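Local coordinates for protein type I site-specific restriction-modification system, R (Restriction) subunit (Vibrio vulnificus, PDB 3H1T) that probably couples ATP hydrolysis to DNA translocation in a type I restriction enzyme, of which this fragment carries the N-terminal part of the motor subunit, at residues T212-A215 / F216-W220; Q507-T510 / T511-A515. One frame throughout, in Å; residues are numbered along the deposited sequence.

Overall arrangement
After the N-terminal region and its mixed sheet, the chain enters the first helicase-like domain. There contact 1 lies entirely within helix 211-224, which follows strand 200-205 of the parallel sheet and begins at the P-loop sequence. Its two segments are successive turns of one helix. The chain later crosses into the second helicase-like domain, where contact 2 shapes the loop between strands 502-505 and 518-524. Both contacts are local, with no residues between their segments; they follow in series and neither nest nor cross. The centres of contact 1 and contact 2 lie about 23 Å apart, and the nearest atoms of contact 1 and contact 2 about 10 Å apart. Contact 1 therefore belongs to the first helicase-like domain, against its parallel sheet, and contact 2 to the second.

Contact 1 of 2, residues T212-A215 / F216-W220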
ATOM      1  N   THR A 212       6.883   4.148  -2.486  1.00 38.87           N
ATOM      2  CA  THR A 212       8.210   4.734  -2.692  1.00 40.67           C
ATOM      3  C   THR A 212       9.319   3.689  -2.692  1.00 40.73           C
ATOM      4  O   THR A 212      10.314   3.845  -3.410  1.00 41.26           O
ATOM      5  CB  THR A 212       8.528   5.799  -1.628  1.00 49.06           C
ATOM      6  OG1 THR A 212       7.642   6.917  -1.785  1.00 50.46           O
ATOM      7  CG2 THR A 212       9.963   6.279  -1.763  1.00 50.25           C
ATOM      8  N   VAL A 213       9.162   2.629  -1.900  1.00 39.29           N
ATOM      9  CA  VAL A 213      10.157   1.555  -1.851  1.00 36.75           C
ATOM     10  C   VAL A 213      10.213   0.908  -3.240  1.00 37.49           C
ATOM     11  O   VAL A 213      11.290   0.598  -3.768  1.00 38.55           O
ATOM     12  CB  VAL A 213       9.779   0.484  -0.788  1.00 36.95           C
ATOM     13  CG1 VAL A 213      10.662  -0.759  -0.946  1.00 35.25           C
ATOM     14  CG2 VAL A 213       9.952   1.052   0.596  1.00 34.38           C
ATOM     15  N   VAL A 214       9.035   0.716  -3.823  1.00 31.43           N
ATOM     16  CA  VAL A 214       8.900   0.150  -5.156  1.00 31.62           C
ATOM     17  C   VAL A 214       9.480   1.106  -6.206  1.00 31.25           C
ATOM     18  O   VAL A 214      10.276   0.706  -7.045  1.00 29.44           O
ATOM     19  CB  VAL A 214       7.416  -0.105  -5.502  1.00 28.42           C
ATOM     20  CG1 VAL A 214       7.274  -0.483  -6.963  1.00 25.54           C
ATOM     21  CG2 VAL A 214       6.871  -1.215  -4.619  1.00 27.79           C
ATOM     22  N   ALA A 215       9.092   2.377  -6.137  1.00 32.02           N
ATOM     23  CA  ALA A 215       9.585   3.381  -7.072  1.00 31.79           C
ATOM     24  C   ALA A 215      11.107   3.393  -7.097  1.00 32.60           C
ATOM     25  O   ALA A 215      11.709   3.419  -8.173  1.00 31.41           O
ATOM     26  CB  ALA A 215       9.057   4.753  -6.684  1.00 34.98           C
ATOM     27  N   PHE A 216      11.715   3.354  -5.910  1.00 36.49           N
ATOM     28  CA  PHE A 216      13.172   3.352  -5.766  1.00 35.81           C
ATOM     29  C   PHE A 216      13.859   2.106  -6.323  1.00 34.27           C
ATOM     30  O   PHE A 216      14.824   2.219  -7.068  1.00 35.06           O
ATOM     31  CB  PHE A 216      13.561   3.521  -4.291  1.00 37.57           C
ATOM     32  CG  PHE A 216      15.018   3.263  -4.007  1.00 38.60           C
ATOM     33  CD1 PHE A 216      15.986   4.180  -4.401  1.00 38.18           C
ATOM     34  CD2 PHE A 216      15.420   2.095  -3.344  1.00 36.32           C
ATOM     35  CE1 PHE A 216      17.330   3.941  -4.145  1.00 38.16           C
ATOM     36  CE2 PHE A 216      16.765   1.847  -3.078  1.00 36.35           C
ATOM     37  CZ  PHE A 216      17.721   2.769  -3.480  1.00 37.15           C
ATOM     38  N   GLN A 217      13.362   0.920  -5.986  1.00 33.32           N
ATOM     39  CA  GLN A 217      13.999  -0.305  -6.475  1.00 34.82           C
ATOM     40  C   GLN A 217      13.864  -0.539  -7.983  1.00 34.72           C
ATOM     41  O   GLN A 217      14.718  -1.183  -8.590  1.00 34.17           O
ATOM     42  CB  GLN A 217      13.491  -1.526  -5.693  1.00 32.05           C
ATOM     43  CG  GLN A 217      13.812  -1.500  -4.188  1.00 30.75           C
ATOM     44  CD  GLN A 217      15.274  -1.825  -3.848  1.00 32.13           C
ATOM     45  OE1 GLN A 217      15.629  -1.961  -2.680  1.00 33.65           O
ATOM     46  NE2 GLN A 217      16.116  -1.948  -4.863  1.00 30.11           N
ATOM     47  N   ILE A 218      12.803  -0.027  -8.597  1.00 32.34           N
ATOM     48  CA  ILE A 218      12.657  -0.188 -10.040  1.00 33.25           C
ATOM     49  C   ILE A 218      13.779   0.650 -10.665  1.00 34.68           C
ATOM     50  O   ILE A 218      14.520   0.186 -11.534  1.00 35.57           O
ATOM     51  CB  ILE A 218      11.289   0.352 -10.537  1.00 35.47           C
ATOM     52  CG1 ILE A 218      10.139  -0.521 -10.002  1.00 32.83           C
ATOM     53  CG2 ILE A 218      11.259   0.362 -12.060  1.00 35.60           C
ATOM     54  CD1 ILE A 218       8.742   0.053 -10.271  1.00 29.11           C
ATOM     55  N   SER A 219      13.896   1.888 -10.189  1.00 38.29           N
ATOM     56  CA  SER A 219      14.912   2.827 -10.660  1.00 39.17           C
ATOM     57  C   SER A 219      16.304   2.248 -10.464  1.00 38.77           C
ATOM     58  O   SER A 219      17.121   2.255 -11.382  1.00 38.49           O
ATOM     59  CB  SER A 219      14.817   4.144  -9.888  1.00 42.53           C
ATOM     60  OG  SER A 219      13.476   4.591  -9.829  1.00 46.54           O
ATOM     61  N   TRP A 220      16.578   1.746  -9.268  1.00 33.57           N
ATOM     62  CA  TRP A 220      17.890   1.185  -9.004  1.00 35.25           C
ATOM     63  C   TRP A 220      18.178  -0.001  -9.931  1.00 36.63           C
ATOM     64  O   TRP A 220      19.225  -0.043 -10.582  1.00 36.48           O
ATOM     65  CB  TRP A 220      17.999   0.775  -7.530  1.00 50.07           C
ATOM     66  CG  TRP A 220      19.352   0.285  -7.146  1.00 51.43           C
ATOM     67  CD1 TRP A 220      19.738  -1.012  -6.994  1.00 51.36           C
ATOM     68  CD2 TRP A 220      20.502   1.084  -6.841  1.00 52.96           C
ATOM     69  NE1 TRP A 220      21.051  -1.076  -6.610  1.00 52.50           N
ATOM     70  CE2 TRP A 220      21.547   0.197  -6.508  1.00 53.19           C
ATOM     71  CE3 TRP A 220      20.750   2.463  -6.820  1.00 54.40           C
ATOM     72  CZ2 TRP A 220      22.825   0.641  -6.146  1.00 54.16           C
ATOM     73  CZ3 TRP A 220      22.025   2.908  -6.460  1.00 57.39           C
ATOM     74  CH2 TRP A 220      23.045   1.994  -6.129  1.00 56.42           C
TER
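The ring of F216 meets the preceding turn by its edge: V213 O lies near the ring plane, 4.4 Å from F216 CD2, and residues 212-215 cover neither ring face. With CG anti to the backbone N (chi1 169°), the phenyl leads away from that turn towards P258, while F216 CB stays 3.4 Å from T212 O. The W220 indole takes no part across the segments; it meets H172 and F259 edge-to-face and W223 with planes at about 45°. The backbone follows the usual i to i+4 pattern, from F216 N to T212 O (2.9 Å), Q217 N to V213 O and I218 N to V214 O. S219 adds a side-chain bond to it. Its OG donates to A215 O at 2.7 Å, tilted from the carbonyl plane, and chi1 of -48° brings the hydroxyl beside its own backbone N. That N reaches the same oxygen in a weak bond, S219 N to A215 O being 3.3 Å. On another flank V214 CG1 touches I218 CD1 at 3.7 Å, and both side chains continue onto helix 181-195, V214 on I187 and I218 on A190. A215 and S219 instead rest on I307 of strand 305-308. T212 is the last residue of the GTGKT signature, so this is the P-loop helix of a RecA-like domain. Chemically, the buried S219 hydroxyl gives its proton to a carbonyl of its own helix, A215 O, which also takes the weak bond from S219 N; the helix N terminus would be expected to favour nucleotide phosphates, as in related ATPases.

Contact 2 of 2, residues Q507-T510 / T511-A515; sequences QLLT and TGVDA
L508 O lies 3.1 Å from G512 CA in a CA-H...O contact, with 127° at the hydrogen, where the chain folds back after a type I beta turn from Q507 to T510. The turn is fastened twice at one carbonyl: T510 N reaches Q507 O at 2.9 Å and T510 OG1 donates to it at 2.6 Å. The hydroxyl gets there because chi1 of 45° sets OG1 between the backbone N and the carbonyl carbon; the same placement leaves T510 OG1 3.1 Å from T511 N. T511 has a similar rotamer, which lays its CG2 3.6 Å from T510 C, alongside the backbone. L509 and V513 lie side by side, but V513 CG2 is modelled too close to L509 CB, so how they meet is doubtful. The sequence TTGVDAP fits motif V of superfamily 2 helicases. Hydrogen bonds to R525 and E532 hold the Q507 amide, and R539 and R542, in the sequence of motif VI, approach V513 O and D514 OD1 through weak interactions. The loop sits between helices 530-537 and 482-493: T510 and T511 pack on Q535 of the first, L509 and V513 on L489 of the second, while L509 and T510 also reach F445 of strand 441-446.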
ATOM      1  N   GLN A 507      -9.712  19.991   3.439  1.00 51.59           N
ATOM      2  CA  GLN A 507      -9.131  19.281   2.308  1.00 53.28           C
ATOM      3  C   GLN A 507      -7.640  18.937   2.467  1.00 52.82           C
ATOM      4  O   GLN A 507      -7.242  17.794   2.245  1.00 52.44           O
ATOM      5  CB  GLN A 507      -9.332  20.106   1.039  1.00 71.61           C
ATOM      6  CG  GLN A 507      -9.164  19.304  -0.236  1.00 76.91           C
ATOM      7  CD  GLN A 507     -10.276  18.275  -0.431  1.00 81.54           C
ATOM      8  OE1 GLN A 507     -11.424  18.510  -0.054  1.00 80.07           O
ATOM      9  NE2 GLN A 507      -9.939  17.136  -1.039  1.00 79.62           N
ATOM     10  N   LEU A 508      -6.830  19.911   2.876  1.00 40.45           N
ATOM     11  CA  LEU A 508      -5.386  19.730   3.045  1.00 40.21           C
ATOM     12  C   LEU A 508      -4.847  18.408   3.632  1.00 39.86           C
ATOM     13  O   LEU A 508      -3.828  17.887   3.159  1.00 39.17           O
ATOM     14  CB  LEU A 508      -4.823  20.879   3.873  1.00 45.02           C
ATOM     15  CG  LEU A 508      -3.294  20.892   3.882  1.00 48.11           C
ATOM     16  CD1 LEU A 508      -2.799  21.302   2.507  1.00 46.54           C
ATOM     17  CD2 LEU A 508      -2.784  21.855   4.945  1.00 48.36           C
ATOM     18  N   LEU A 509      -5.500  17.868   4.658  1.00 38.93           N
ATOM     19  CA  LEU A 509      -4.989  16.639   5.245  1.00 38.25           C
ATOM     20  C   LEU A 509      -5.531  15.354   4.646  1.00 38.08           C
ATOM     21  O   LEU A 509      -5.270  14.275   5.166  1.00 37.15           O
ATOM     22  CB  LEU A 509      -5.204  16.635   6.759  1.00 38.14           C
ATOM     23  CG  LEU A 509      -4.596  17.827   7.519  1.00 39.02           C
ATOM     24  CD1 LEU A 509      -4.587  17.535   9.009  1.00 36.73           C
ATOM     25  CD2 LEU A 509      -3.173  18.102   7.031  1.00 36.23           C
ATOM     26  N   THR A 510      -6.274  15.445   3.552  1.00 46.49           N
ATOM     27  CA  THR A 510      -6.759  14.224   2.941  1.00 49.78           C
ATOM     28  C   THR A 510      -5.513  13.425   2.539  1.00 51.84           C
ATOM     29  O   THR A 510      -5.457  12.217   2.755  1.00 53.27           O
ATOM     30  CB  THR A 510      -7.665  14.512   1.722  1.00 45.75           C
ATOM     31  OG1 THR A 510      -7.074  15.524   0.901  1.00 47.34           O
ATOM     32  CG2 THR A 510      -9.047  14.965   2.185  1.00 44.42           C
ATOM     33  N   THR A 511      -4.520  14.102   1.955  1.00 57.78           N
ATOM     34  CA  THR A 511      -3.256  13.457   1.573  1.00 58.53           C
ATOM     35  C   THR A 511      -2.119  14.225   2.247  1.00 60.03           C
ATOM     36  O   THR A 511      -0.950  13.990   1.960  1.00 61.59           O
ATOM     37  CB  THR A 511      -2.958  13.501   0.058  1.00 54.96           C
ATOM     38  OG1 THR A 511      -2.711  14.854  -0.346  1.00 55.90           O
ATOM     39  CG2 THR A 511      -4.099  12.927  -0.732  1.00 53.73           C
ATOM     40  N   GLY A 512      -2.476  15.138   3.142  1.00 62.30           N
ATOM     41  CA  GLY A 512      -1.485  15.938   3.828  1.00 63.70           C
ATOM     42  C   GLY A 512      -0.820  15.330   5.057  1.00 63.82           C
ATOM     43  O   GLY A 512       0.336  15.652   5.342  1.00 64.44           O
ATOM     44  N   VAL A 513      -1.511  14.453   5.779  1.00 61.94           N
ATOM     45  CA  VAL A 513      -0.972  13.858   6.999  1.00 62.76           C
ATOM     46  C   VAL A 513      -0.334  12.489   6.914  1.00 62.52           C
ATOM     47  O   VAL A 513      -0.831  11.586   6.250  1.00 63.42           O
ATOM     48  CB  VAL A 513      -2.051  13.694   8.088  1.00 66.92           C
ATOM     49  CG1 VAL A 513      -1.555  14.302   9.384  1.00 67.16           C
ATOM     50  CG2 VAL A 513      -3.369  14.297   7.633  1.00 67.85           C
ATOM     51  N   ASP A 514       0.775  12.333   7.621  1.00 59.56           N
ATOM     52  CA  ASP A 514       1.448  11.055   7.728  1.00 56.68           C
ATOM     53  C   ASP A 514       1.674  10.927   9.215  1.00 54.61           C
ATOM     54  O   ASP A 514       2.740  11.268   9.715  1.00 55.14           O
ATOM     55  CB  ASP A 514       2.787  11.010   6.996  1.00 70.59           C
ATOM     56  CG  ASP A 514       3.475   9.651   7.155  1.00 72.93           C
ATOM     57  OD1 ASP A 514       2.766   8.619   7.145  1.00 74.01           O
ATOM     58  OD2 ASP A 514       4.718   9.607   7.294  1.00 75.32           O
ATOM     59  N   ALA A 515       0.657  10.449   9.924  1.00 39.13           N
ATOM     60  CA  ALA A 515       0.739  10.291  11.367  1.00 35.79           C
ATOM     61  C   ALA A 515       0.311   8.877  11.743  1.00 34.59           C
ATOM     62  O   ALA A 515      -0.882   8.594  11.867  1.00 33.48           O
ATOM     63  CB  ALA A 515      -0.161  11.293  12.035  1.00 39.39           C
TER